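Local coordinates for protein HI1317 (Haemophilus influenzae, PDB 1JOV) that probably interconverts the alpha and beta anomers of D-glucose 6-phosphate as a member of the glucose-6-phosphate 1-epimerase family, at residues 26-31 with 101-106; 132-137 with 261-266; 226-231 with 242-247. All blocks are in the same frame, centred on the assembly; numbering follows the deposited sequence.

Contact 1 (26-31 with 101-106); sequences LKHAVG and YYISVH
The imidazole of His28 leans against the carbonyl oxygens of Ser104 and Val105 and the CG2 methyl of Ile103. His28 CE1 lies 3.0 Å from Ser104 O, which sits at the ring edge near its plane. His28 NE2 gives a weak, bent hydrogen bond to Val105 O, at 3.4 Å with an N-H...O angle of 141°. His28 CE1 comes within 3.9 Å of Ile103 CG2; the two side chains run past one another, pointing opposite ways. A chi1 of -180° puts CG of His28 anti to its backbone N, and chi2 of 94° then sets how the ring is turned. Val30 CG1 is 3.5 Å from His106 O. Both segments come from the ends of strands in the beta-sandwich fold of the aldose 1-epimerase family. Strand 21-28 belongs to the five-stranded antiparallel sheet, and strand 97-104 is an outermost strand of the eight-stranded one. The contact is at the surface, away from the predicted active site. Val30 lies within a type I turn closed by Gly31 N to His28 O at 2.9 Å, with His28 N to Gly31 O as the return bond. Farther out, the His28 side chain rests on Val108 and Glu12, and Gln48 NE2 bonds to Ala29 O.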
loop_
_atom_site.group_PDB
_atom_site.type_symbol
_atom_site.label_atom_id
_atom_site.label_comp_id
_atom_site.label_asym_id
_atom_site.label_seq_id
_atom_site.Cartn_x
_atom_site.Cartn_y
_atom_site.Cartn_z
ATOM N N LEU A 26 8.031 8.619 -11.731
ATOM C CA LEU A 26 7.120 9.174 -12.703
ATOM C C LEU A 26 6.862 10.674 -12.383
ATOM O O LEU A 26 6.568 11.035 -11.216
ATOM C CB LEU A 26 5.824 8.456 -12.471
ATOM C CG LEU A 26 4.766 8.988 -13.419
ATOM C CD1 LEU A 26 5.081 8.722 -14.890
ATOM C CD2 LEU A 26 3.361 8.415 -13.024
ATOM N N LYS A 27 7.028 11.553 -13.383
ATOM C CA LYS A 27 6.667 12.974 -13.250
ATOM C C LYS A 27 5.860 13.374 -14.466
ATOM O O LYS A 27 6.393 13.396 -15.588
ATOM C CB LYS A 27 7.896 13.859 -13.154
ATOM C CG LYS A 27 8.542 13.709 -11.822
ATOM C CD LYS A 27 9.741 14.695 -11.662
ATOM C CE LYS A 27 10.463 14.493 -10.321
ATOM N NZ LYS A 27 10.639 13.037 -9.964
ATOM N N HIS A 28 4.585 13.632 -14.235
ATOM C CA HIS A 28 3.652 13.773 -15.340
ATOM C C HIS A 28 2.633 14.794 -14.996
ATOM O O HIS A 28 2.614 15.257 -13.903
ATOM C CB HIS A 28 2.956 12.432 -15.516
ATOM C CG HIS A 28 1.941 12.390 -16.639
ATOM N ND1 HIS A 28 2.279 11.961 -17.889
ATOM C CD2 HIS A 28 0.604 12.559 -16.644
ATOM C CE1 HIS A 28 1.195 11.921 -18.655
ATOM N NE2 HIS A 28 0.166 12.264 -17.919
ATOM N N ALA A 29 1.869 15.207 -15.989
ATOM C CA ALA A 29 0.808 16.156 -15.680
ATOM C C ALA A 29 -0.043 15.679 -14.532
ATOM O O ALA A 29 -0.450 16.476 -13.668
ATOM C CB ALA A 29 -0.044 16.363 -16.887
ATOM N N VAL A 30 -0.327 14.374 -14.491
ATOM C CA VAL A 30 -1.182 13.846 -13.451
ATOM C C VAL A 30 -0.548 13.863 -12.048
ATOM O O VAL A 30 -1.265 13.733 -11.014
ATOM C CB VAL A 30 -1.631 12.452 -13.821
ATOM C CG1 VAL A 30 -2.375 12.443 -15.196
ATOM C CG2 VAL A 30 -0.435 11.595 -13.920
ATOM N N GLY A 31 0.755 14.117 -11.976
ATOM C CA GLY A 31 1.416 14.183 -10.710
ATOM C C GLY A 31 2.710 13.377 -10.685
ATOM O O GLY A 31 3.291 13.104 -11.722
ATOM N N TYR A 101 4.294 -0.117 -19.801
ATOM C CA TYR A 101 4.009 1.266 -19.369
ATOM C C TYR A 101 3.290 1.980 -20.551
ATOM O O TYR A 101 3.662 1.773 -21.706
ATOM C CB TYR A 101 5.280 1.980 -18.903
ATOM C CG TYR A 101 6.429 2.002 -19.881
ATOM C CD1 TYR A 101 7.342 0.981 -19.970
ATOM C CD2 TYR A 101 6.566 3.104 -20.735
ATOM C CE1 TYR A 101 8.433 1.082 -20.897
ATOM C CE2 TYR A 101 7.598 3.207 -21.619
ATOM C CZ TYR A 101 8.519 2.256 -21.695
ATOM O OH TYR A 101 9.498 2.415 -22.644
ATOM N N TYR A 102 2.169 2.667 -20.246
ATOM C CA TYR A 102 1.331 3.408 -21.192
ATOM C C TYR A 102 1.248 4.830 -20.657
ATOM O O TYR A 102 0.700 5.088 -19.577
ATOM C CB TYR A 102 -0.099 2.843 -21.385
ATOM C CG TYR A 102 -1.033 3.739 -22.203
ATOM C CD1 TYR A 102 -1.012 3.755 -23.618
ATOM C CD2 TYR A 102 -1.948 4.576 -21.582
ATOM C CE1 TYR A 102 -1.849 4.585 -24.362
ATOM C CE2 TYR A 102 -2.809 5.402 -22.315
ATOM C CZ TYR A 102 -2.760 5.409 -23.699
ATOM O OH TYR A 102 -3.584 6.237 -24.418
ATOM N N ILE A 103 1.695 5.741 -21.463
ATOM C CA ILE A 103 1.620 7.154 -21.135
ATOM C C ILE A 103 0.824 7.981 -22.130
ATOM O O ILE A 103 1.093 7.967 -23.324
ATOM C CB ILE A 103 3.039 7.689 -21.005
ATOM C CG1 ILE A 103 3.795 6.936 -19.924
ATOM C CG2 ILE A 103 3.035 9.184 -20.703
ATOM C CD1 ILE A 103 5.293 7.138 -19.992
ATOM N N SER A 104 -0.173 8.718 -21.577
ATOM C CA SER A 104 -0.983 9.612 -22.381
ATOM C C SER A 104 -1.356 10.869 -21.613
ATOM O O SER A 104 -1.073 10.998 -20.418
ATOM C CB SER A 104 -2.223 8.895 -22.806
ATOM O OG SER A 104 -3.185 8.835 -21.789
ATOM N N VAL A 105 -2.028 11.810 -22.299
ATOM C CA VAL A 105 -2.301 13.070 -21.723
ATOM C C VAL A 105 -2.852 13.052 -20.336
ATOM O O VAL A 105 -2.386 13.790 -19.496
ATOM C CB VAL A 105 -3.287 13.873 -22.667
ATOM C CG1 VAL A 105 -4.091 14.854 -21.850
ATOM C CG2 VAL A 105 -2.507 14.547 -23.716
ATOM N N HIS A 106 -3.900 12.277 -20.078
ATOM C CA HIS A 106 -4.450 12.399 -18.718
ATOM C C HIS A 106 -4.282 11.158 -17.872
ATOM O O HIS A 106 -5.012 11.006 -16.915
ATOM C CB HIS A 106 -5.954 12.713 -18.739
ATOM C CG HIS A 106 -6.271 14.024 -19.366
ATOM N ND1 HIS A 106 -5.947 15.224 -18.775
ATOM C CD2 HIS A 106 -6.832 14.322 -20.555
ATOM C CE1 HIS A 106 -6.325 16.212 -19.565
ATOM N NE2 HIS A 106 -6.863 15.690 -20.652
#

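Contact 2 (132-137 with 261-266); sequences KCHLTF and SLSVEI
Glu265, Ile266 and Phe137 bury the most surface where strands 133-139 and 261-268 run side by side. These are antiparallel neighbours in the eight-stranded sheet of the epimerase beta-sandwich. The segment axes approach to 4.6 Å. Six backbone hydrogen bonds join the hydrogen-bonded pairs Cys133-Ile266, Leu135-Val264 and Phe137-Leu262.

Glu265 reaches out beside Lys132 on the face that also carries His134, Thr136 and Ser263. The two chains cross obliquely. Lys132 CD lies 3.3 Å from Glu265 OE2, and Lys132 NZ makes a long salt bridge, with a weak hydrogen bond, to the same oxygen at 3.4 Å. Glu265 CB also lies above one face of the His134 ring, toward its rim.

Ile266 and Phe137 turn to the buried face with Cys133, Leu135, Leu262 and Val264. Ile266 CG1 comes 3.7 Å from Cys133 O, and its side chain continues onto Trp45 and Phe153 of the two other sheets. Phe137 CD2 meets Leu262 CD2 at 3.6 Å. The aromatic ring then leads away from strand 261-268 toward Tyr77 and Leu149. Leu262 is about 8 Å, side chain to side chain, from the predicted active-site Glu248.

With His134 CG anti to the backbone N (chi1 -169°) and the ring turned by chi2 of 178°, NE2 ends beside Ser263. His134 NE2 shares a hydrogen bond of 3.1 Å with Ser263 OG, which lies in the imidazole plane at its edge.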
loop_
_atom_site.group_PDB
_atom_site.type_symbol
_atom_site.label_atom_id
_atom_site.label_comp_id
_atom_site.label_asym_id
_atom_site.label_seq_id
_atom_site.Cartn_x
_atom_site.Cartn_y
_atom_site.Cartn_z
ATOM N N LYS A 132 -6.705 10.124 -9.558
ATOM C CA LYS A 132 -6.839 9.101 -8.533
ATOM C C LYS A 132 -5.710 8.076 -8.772
ATOM O O LYS A 132 -5.013 8.152 -9.784
ATOM C CB LYS A 132 -8.250 8.503 -8.557
ATOM C CG LYS A 132 -9.392 9.512 -8.608
ATOM C CD LYS A 132 -10.750 8.825 -8.413
ATOM C CE LYS A 132 -11.822 9.811 -7.969
ATOM N NZ LYS A 132 -13.187 9.210 -8.013
ATOM N N CYS A 133 -5.520 7.092 -7.850
ATOM C CA CYS A 133 -4.511 6.026 -8.038
ATOM C C CYS A 133 -5.200 4.671 -7.946
ATOM O O CYS A 133 -5.663 4.285 -6.877
ATOM C CB CYS A 133 -3.374 6.131 -7.029
ATOM S SG CYS A 133 -2.212 4.732 -7.055
ATOM N N HIS A 134 -5.268 3.945 -9.087
ATOM C CA HIS A 134 -5.956 2.667 -8.935
ATOM C C HIS A 134 -4.924 1.529 -8.989
ATOM O O HIS A 134 -4.321 1.297 -10.039
ATOM C CB HIS A 134 -7.002 2.521 -10.062
ATOM C CG HIS A 134 -7.944 1.370 -9.847
ATOM N ND1 HIS A 134 -8.986 1.082 -10.709
ATOM C CD2 HIS A 134 -8.000 0.438 -8.867
ATOM C CE1 HIS A 134 -9.643 0.027 -10.269
ATOM N NE2 HIS A 134 -9.070 -0.391 -9.152
ATOM N N LEU A 135 -4.701 0.828 -7.907
ATOM C CA LEU A 135 -3.730 -0.227 -7.812
ATOM C C LEU A 135 -4.431 -1.600 -7.679
ATOM O O LEU A 135 -5.226 -1.775 -6.758
ATOM C CB LEU A 135 -2.936 0.065 -6.566
ATOM C CG LEU A 135 -1.705 -0.741 -6.336
ATOM C CD1 LEU A 135 -0.754 0.007 -5.425
ATOM C CD2 LEU A 135 -2.049 -2.094 -5.760
ATOM N N THR A 136 -4.152 -2.516 -8.561
ATOM C CA THR A 136 -4.809 -3.838 -8.551
ATOM C C THR A 136 -3.766 -4.926 -8.482
ATOM O O THR A 136 -2.750 -4.824 -9.174
ATOM C CB THR A 136 -5.580 -4.064 -9.859
ATOM O OG1 THR A 136 -6.592 -3.072 -9.975
ATOM C CG2 THR A 136 -6.219 -5.436 -9.873
ATOM N N PHE A 137 -3.991 -5.920 -7.656
ATOM C CA PHE A 137 -3.117 -7.061 -7.540
ATOM C C PHE A 137 -3.864 -8.305 -8.039
ATOM O O PHE A 137 -5.005 -8.490 -7.647
ATOM C CB PHE A 137 -2.664 -7.328 -6.067
ATOM C CG PHE A 137 -1.976 -8.649 -5.822
ATOM C CD1 PHE A 137 -0.605 -8.760 -5.970
ATOM C CD2 PHE A 137 -2.675 -9.809 -5.488
ATOM C CE1 PHE A 137 0.060 -9.985 -5.792
ATOM C CE2 PHE A 137 -2.042 -11.036 -5.306
ATOM C CZ PHE A 137 -0.659 -11.140 -5.456
ATOM N N SER A 261 -8.585 -10.878 -8.649
ATOM C CA SER A 261 -7.849 -9.726 -8.208
ATOM C C SER A 261 -8.452 -9.002 -7.026
ATOM O O SER A 261 -9.629 -9.273 -6.638
ATOM C CB SER A 261 -7.718 -8.770 -9.379
ATOM O OG SER A 261 -9.019 -8.425 -9.739
ATOM N N LEU A 262 -7.707 -8.064 -6.447
ATOM C CA LEU A 262 -8.251 -7.217 -5.442
ATOM C C LEU A 262 -7.602 -5.872 -5.722
ATOM O O LEU A 262 -6.451 -5.803 -6.153
ATOM C CB LEU A 262 -8.045 -7.769 -4.035
ATOM C CG LEU A 262 -6.718 -7.466 -3.312
ATOM C CD1 LEU A 262 -6.835 -7.779 -1.829
ATOM C CD2 LEU A 262 -5.573 -8.267 -3.930
ATOM N N SER A 263 -8.344 -4.786 -5.501
ATOM C CA SER A 263 -7.752 -3.515 -5.773
ATOM C C SER A 263 -8.286 -2.417 -4.907
ATOM O O SER A 263 -9.244 -2.614 -4.159
ATOM C CB SER A 263 -7.993 -3.132 -7.226
ATOM O OG SER A 263 -9.373 -2.929 -7.482
ATOM N N VAL A 264 -7.660 -1.248 -5.030
ATOM C CA VAL A 264 -8.080 -0.040 -4.317
ATOM C C VAL A 264 -7.877 1.164 -5.220
ATOM O O VAL A 264 -6.904 1.271 -5.984
ATOM C CB VAL A 264 -7.337 0.147 -2.973
ATOM C CG1 VAL A 264 -5.857 0.377 -3.209
ATOM C CG2 VAL A 264 -7.956 1.290 -2.167
ATOM N N GLU A 265 -8.819 2.028 -5.105
ATOM C CA GLU A 265 -8.763 3.298 -5.809
ATOM C C GLU A 265 -8.668 4.405 -4.746
ATOM O O GLU A 265 -9.544 4.561 -3.894
ATOM C CB GLU A 265 -10.049 3.530 -6.669
ATOM C CG GLU A 265 -10.024 4.812 -7.462
ATOM C CD GLU A 265 -11.378 5.141 -8.169
ATOM O OE1 GLU A 265 -11.602 4.604 -9.278
ATOM O OE2 GLU A 265 -12.174 5.943 -7.605
ATOM N N ILE A 266 -7.559 5.133 -4.770
ATOM C CA ILE A 266 -7.215 6.239 -3.852
ATOM C C ILE A 266 -7.409 7.624 -4.489
ATOM O O ILE A 266 -7.014 7.856 -5.639
ATOM C CB ILE A 266 -5.741 6.083 -3.376
ATOM C CG1 ILE A 266 -5.397 4.603 -3.162
ATOM C CG2 ILE A 266 -5.519 6.873 -2.095
ATOM C CD1 ILE A 266 -4.147 4.381 -2.344
#

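Contact 3 (226-231 with 242-247)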
loop_
_atom_site.group_PDB
_atom_site.type_symbol
_atom_site.label_atom_id
_atom_site.label_comp_id
_atom_site.label_asym_id
_atom_site.label_seq_id
_atom_site.Cartn_x
_atom_site.Cartn_y
_atom_site.Cartn_z
ATOM N N TRP A 226 -4.623 -0.116 11.063
ATOM C CA TRP A 226 -3.427 -0.331 11.902
ATOM C C TRP A 226 -2.560 0.918 12.133
ATOM O O TRP A 226 -2.233 1.618 11.206
ATOM C CB TRP A 226 -2.481 -1.334 11.288
ATOM C CG TRP A 226 -1.207 -1.554 12.041
ATOM C CD1 TRP A 226 -1.058 -1.988 13.350
ATOM C CD2 TRP A 226 0.126 -1.234 11.585
ATOM N NE1 TRP A 226 0.269 -2.038 13.686
ATOM C CE2 TRP A 226 1.022 -1.606 12.609
ATOM C CE3 TRP A 226 0.659 -0.766 10.356
ATOM C CZ2 TRP A 226 2.389 -1.428 12.487
ATOM C CZ3 TRP A 226 2.035 -0.591 10.234
ATOM C CH2 TRP A 226 2.894 -0.952 11.267
ATOM N N ASN A 227 -2.163 1.159 13.401
ATOM C CA ASN A 227 -1.232 2.240 13.806
ATOM C C ASN A 227 -0.513 1.686 15.026
ATOM O O ASN A 227 -1.163 1.270 15.977
ATOM C CB ASN A 227 -1.957 3.585 14.063
ATOM C CG ASN A 227 -0.958 4.743 14.368
ATOM O OD1 ASN A 227 -0.251 4.691 15.401
ATOM N ND2 ASN A 227 -0.806 5.695 13.432
ATOM N N PRO A 228 0.793 1.550 14.961
ATOM C CA PRO A 228 1.544 0.867 16.003
ATOM C C PRO A 228 1.634 1.736 17.289
ATOM O O PRO A 228 2.019 1.237 18.359
ATOM C CB PRO A 228 2.941 0.715 15.379
ATOM C CG PRO A 228 3.058 1.854 14.418
ATOM C CD PRO A 228 1.678 2.071 13.911
ATOM N N TRP A 229 1.357 3.005 17.138
ATOM C CA TRP A 229 1.312 3.939 18.260
ATOM C C TRP A 229 2.684 3.885 18.971
ATOM O O TRP A 229 3.699 4.271 18.388
ATOM C CB TRP A 229 0.074 3.642 19.143
ATOM C CG TRP A 229 -0.244 4.713 20.149
ATOM C CD1 TRP A 229 0.145 4.718 21.460
ATOM C CD2 TRP A 229 -0.992 5.922 19.941
ATOM N NE1 TRP A 229 -0.301 5.853 22.091
ATOM C CE2 TRP A 229 -1.036 6.592 21.193
ATOM C CE3 TRP A 229 -1.651 6.502 18.831
ATOM C CZ2 TRP A 229 -1.612 7.814 21.352
ATOM C CZ3 TRP A 229 -2.294 7.720 19.016
ATOM C CH2 TRP A 229 -2.251 8.362 20.273
ATOM N N HIS A 230 2.749 3.386 20.219
ATOM C CA HIS A 230 4.062 3.395 20.908
ATOM C C HIS A 230 4.977 2.180 20.768
ATOM O O HIS A 230 6.101 2.185 21.264
ATOM C CB HIS A 230 3.903 3.732 22.385
ATOM C CG HIS A 230 3.722 5.190 22.633
ATOM N ND1 HIS A 230 3.690 5.723 23.899
ATOM C CD2 HIS A 230 3.641 6.233 21.778
ATOM C CE1 HIS A 230 3.550 7.033 23.814
ATOM N NE2 HIS A 230 3.517 7.367 22.538
ATOM N N LYS A 231 4.499 1.094 20.090
ATOM C CA LYS A 231 5.335 -0.115 19.936
ATOM C C LYS A 231 6.503 0.178 19.060
ATOM O O LYS A 231 6.389 0.835 18.021
ATOM C CB LYS A 231 4.592 -1.266 19.271
ATOM C CG LYS A 231 3.458 -1.862 20.083
ATOM C CD LYS A 231 2.716 -2.927 19.298
ATOM C CE LYS A 231 3.112 -4.319 19.745
ATOM N NZ LYS A 231 2.417 -5.371 18.954
ATOM N N GLN A 242 3.045 9.036 14.205
ATOM C CA GLN A 242 2.222 10.225 14.240
ATOM C C GLN A 242 1.825 10.713 12.889
ATOM O O GLN A 242 0.868 11.491 12.762
ATOM C CB GLN A 242 3.016 11.371 14.917
ATOM C CG GLN A 242 3.403 11.064 16.323
ATOM C CD GLN A 242 3.913 12.291 17.044
ATOM O OE1 GLN A 242 3.234 12.822 17.920
ATOM N NE2 GLN A 242 5.125 12.733 16.698
ATOM N N LYS A 243 2.529 10.241 11.848
ATOM C CA LYS A 243 2.303 10.801 10.519
ATOM C C LYS A 243 1.774 9.751 9.548
ATOM O O LYS A 243 1.708 10.009 8.332
ATOM C CB LYS A 243 3.608 11.429 9.960
ATOM C CG LYS A 243 4.186 12.589 10.801
ATOM C CD LYS A 243 3.563 13.938 10.556
ATOM C CE LYS A 243 4.428 15.007 11.231
ATOM N NZ LYS A 243 4.845 14.654 12.644
ATOM N N MET A 244 1.314 8.625 10.072
ATOM C CA MET A 244 0.868 7.520 9.191
ATOM C C MET A 244 -0.363 6.830 9.786
ATOM O O MET A 244 -0.700 6.956 10.973
ATOM C CB MET A 244 1.971 6.503 9.004
ATOM C CG MET A 244 2.494 5.927 10.273
ATOM S SD MET A 244 1.544 4.619 10.973
ATOM C CE MET A 244 2.301 3.380 10.077
ATOM N N LEU A 245 -1.091 6.172 8.904
ATOM C CA LEU A 245 -2.151 5.279 9.292
ATOM C C LEU A 245 -2.322 4.273 8.140
ATOM O O LEU A 245 -2.448 4.666 6.972
ATOM C CB LEU A 245 -3.434 6.027 9.514
ATOM C CG LEU A 245 -4.682 5.236 9.881
ATOM C CD1 LEU A 245 -4.332 4.427 11.136
ATOM C CD2 LEU A 245 -5.876 6.179 10.129
ATOM N N CYS A 246 -2.385 3.011 8.511
ATOM C CA CYS A 246 -2.700 1.970 7.500
ATOM C C CYS A 246 -4.173 1.578 7.464
ATOM O O CYS A 246 -4.759 1.236 8.495
ATOM C CB CYS A 246 -1.863 0.746 7.783
ATOM S SG CYS A 246 -0.104 0.981 7.393
ATOM N N LEU A 247 -4.755 1.599 6.257
ATOM C CA LEU A 247 -6.121 1.137 5.981
ATOM C C LEU A 247 -5.900 0.150 4.809
ATOM O O LEU A 247 -5.829 0.568 3.648
ATOM C CB LEU A 247 -7.106 2.248 5.659
ATOM C CG LEU A 247 -8.526 1.812 6.012
ATOM C CD1 LEU A 247 -9.479 2.995 6.029
ATOM C CD2 LEU A 247 -9.030 0.750 5.040
#
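Trp226 presents the edge of its indole to Cys246. Cys246 SG is 3.5 Å from Trp226 CE3 and lies near the ring plane, 83° off the normal of the six-membered ring. This is an edge-on sulfur-aromatic contact. A chi1 of -72° sets Cys246 SG anti to the carbonyl carbon and brings it to that edge. Both side chains rise on the same face of the sheet. Below them, the residues form an antiparallel hydrogen-bonded pair, with Trp226 N bonded to Cys246 O and Cys246 N to Trp226 O.

Met244 has CG between the backbone N and the carbonyl carbon (chi1 56°). Further bends at chi2 and chi3 bring Met244 CE to 4.0 Å from Trp226 CZ3. The Met244 and Pro228 side chains meet tip to tip, with Met244 SD 3.9 Å from Pro228 CD. Pro228 CD also lies over one face of the Trp226 ring, toward the rim, so the proline, methionine and tryptophan pack as one cluster. Leu245 takes a separate path: Leu245 CD1 reaches Trp226 O at 3.5 Å and also touches Asn227 CB.

Asn227 uses both ends of its amide. Asn227 ND2 lies 2.8 Å from Met244 O and gives a hydrogen bond to Tyr241 O. Asn227 OD1 accepts from Trp229 N at 2.9 Å, forming an Asx turn that leads into the type II' turn from Pro228 to Lys231.

Strands 222-227 and 244-251 are neighbours in the seven-stranded sheet of the galactose mutarotase-like beta-sandwich. The Cys246 side chain touches His150, and Trp226 lies near Glu248; both are predicted active-site residues, so this pairing probably lines the sugar-binding cleft.

Overall arrangement
The three contacts sample different parts of one beta-sandwich. Contact 1 closes first along the chain. Contact 2 then brings together strands far apart in sequence, and both segments of contact 3 fall in the chain between its two. Contacts 1 and 2 share the eight-stranded sheet: 97-104 is at its edge, 133-139 and 261-268 are inside it. Their centres are about 17 Å apart. Contact 3 lies in the seven-stranded sheet, its centre about 22 Å from contact 2's and about 31 Å from contact 1's. No two contacts touch. Contact 1 joins two sheets at the surface, contact 2 pairs inner strands with one face in the core, and contact 3 lies beside the predicted active site.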